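Local structure of N-acetyl-beta-D glucosaminidase (Rhizomucor miehei CAU432, 4ZM6) at residues Arg762-Ser766 with Gly801-Glu806. The protein probably cleaves N-acetylglucosamine residues from beta-linked sugars through a family 3 glycosidase domain and binds acetyl-CoA in a GNAT domain that probably acetylates glucosamine. Residues are numbered along the deposited sequence.
Sequences RVIAS and GVAQEE
The start of strand 763-771 pairs antiparallel with the end of strand 794-802. Gly801, extended at phi/psi -166/139, forms the hydrogen-bonded pair with Ser766: Ser766 N to Gly801 O 3.0 Å, Gly801 N to Ser766 O 3.1 Å. Ser766 OG is hydrogen-bonded to Tyr739 OH. Gly801 O also receives a CA-H...O contact from Ala765 CA at 3.2 Å. Val802 (-110/153, chi1 t) is the non-hydrogen-bonded partner of Ala765, CA to CA 4.1 Å. Both side chains lie on one sheet face, Ala765 CB 4.3 Å from Val802 CG2, and Ala765 reaches helix 811-825. Strand, turn and helix 811-825 are laid out as in GNAT acetyltransferase folds; acetyl-CoA is seen in the other GNAT domain of the chain. The side chain of Val802 lies about 4 Å from a sulfate, probably from the crystallisation liquor. Ala803 N gives the last backbone bond, 2.9 Å to Ile764 O. Ile764 (-119/-9) and Ala765 (-163/168) make a classic beta bulge opposite Ala754. Gln804 (-58/-52) and Glu805 (-47/-39) then turn the chain back, closed by Glu806 N to Ala803 O at 3.2 Å. Glu806 (chi1 and chi2 m) sets CG 3.8 Å from Ile764 CB; its OE2 forms a salt bridge with NH2 of Arg762 (chi1 p, then t, t), 3.4 Å apart, whose hydrogen bond is weak, while OE1 pairs with Arg809.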
# COMPACT_ATOMS: atom_id res chain seq x y z
N ARG A 762 -13.05 -19.52 -48.71
CA ARG A 762 -12.24 -19.47 -47.50
C ARG A 762 -11.52 -18.11 -47.45
O ARG A 762 -11.23 -17.52 -48.50
CB ARG A 762 -11.23 -20.63 -47.45
CG ARG A 762 -10.04 -20.47 -48.38
CD ARG A 762 -9.30 -21.77 -48.65
NE ARG A 762 -8.29 -21.61 -49.70
CZ ARG A 762 -8.53 -21.69 -51.02
NH1 ARG A 762 -9.75 -21.94 -51.49
NH2 ARG A 762 -7.53 -21.51 -51.87
N VAL A 763 -11.26 -17.63 -46.24
CA VAL A 763 -10.56 -16.36 -46.06
C VAL A 763 -9.07 -16.55 -46.37
O VAL A 763 -8.42 -17.44 -45.82
CB VAL A 763 -10.72 -15.83 -44.62
CG1 VAL A 763 -9.90 -14.56 -44.42
CG2 VAL A 763 -12.19 -15.58 -44.31
N ILE A 764 -8.55 -15.71 -47.25
CA ILE A 764 -7.15 -15.80 -47.68
C ILE A 764 -6.32 -14.55 -47.37
O ILE A 764 -5.11 -14.55 -47.53
CB ILE A 764 -7.05 -16.11 -49.20
CG1 ILE A 764 -7.68 -15.01 -50.05
CG2 ILE A 764 -7.68 -17.47 -49.50
CD1 ILE A 764 -7.82 -15.36 -51.51
N ALA A 765 -6.98 -13.49 -46.91
CA ALA A 765 -6.30 -12.27 -46.52
C ALA A 765 -7.27 -11.44 -45.68
O ALA A 765 -8.46 -11.76 -45.62
CB ALA A 765 -5.86 -11.48 -47.75
N SER A 766 -6.76 -10.40 -45.04
CA SER A 766 -7.61 -9.52 -44.25
C SER A 766 -6.91 -8.22 -43.91
O SER A 766 -5.69 -8.15 -43.96
CB SER A 766 -8.05 -10.21 -42.95
OG SER A 766 -7.15 -9.91 -41.90
N GLY A 801 -2.56 -8.41 -44.03
CA GLY A 801 -1.89 -9.70 -44.10
C GLY A 801 -2.55 -10.67 -45.05
O GLY A 801 -3.78 -10.77 -45.12
N VAL A 802 -1.72 -11.40 -45.79
CA VAL A 802 -2.16 -12.47 -46.67
C VAL A 802 -1.72 -13.79 -46.06
O VAL A 802 -0.75 -13.83 -45.32
CB VAL A 802 -1.51 -12.31 -48.05
CG1 VAL A 802 -2.08 -13.32 -49.04
CG2 VAL A 802 -1.67 -10.88 -48.55
N ALA A 803 -2.45 -14.86 -46.36
CA ALA A 803 -2.09 -16.20 -45.87
C ALA A 803 -0.77 -16.62 -46.50
O ALA A 803 -0.44 -16.18 -47.60
CB ALA A 803 -3.17 -17.21 -46.22
N GLN A 804 -0.02 -17.47 -45.79
CA GLN A 804 1.26 -17.98 -46.32
C GLN A 804 1.07 -18.69 -47.66
O GLN A 804 1.74 -18.37 -48.65
CB GLN A 804 2.04 -18.89 -45.34
CG GLN A 804 1.30 -19.53 -44.17
CD GLN A 804 1.60 -18.84 -42.84
OE1 GLN A 804 1.59 -17.61 -42.75
NE2 GLN A 804 1.89 -19.63 -41.81
N GLU A 805 0.15 -19.65 -47.68
CA GLU A 805 -0.21 -20.40 -48.89
C GLU A 805 -0.44 -19.52 -50.13
O GLU A 805 -0.04 -19.88 -51.24
CB GLU A 805 -1.48 -21.20 -48.61
CG GLU A 805 -1.88 -22.18 -49.70
CD GLU A 805 -1.05 -23.45 -49.70
OE1 GLU A 805 -0.21 -23.63 -48.80
OE2 GLU A 805 -1.26 -24.28 -50.62
N GLU A 806 -1.06 -18.35 -49.93
CA GLU A 806 -1.59 -17.54 -51.02
C GLU A 806 -0.68 -16.38 -51.44
O GLU A 806 -1.11 -15.48 -52.17
CB GLU A 806 -2.96 -16.98 -50.61
CG GLU A 806 -3.91 -18.01 -50.01
CD GLU A 806 -4.31 -19.10 -50.99
OE1 GLU A 806 -4.27 -18.86 -52.21
OE2 GLU A 806 -4.67 -20.20 -50.52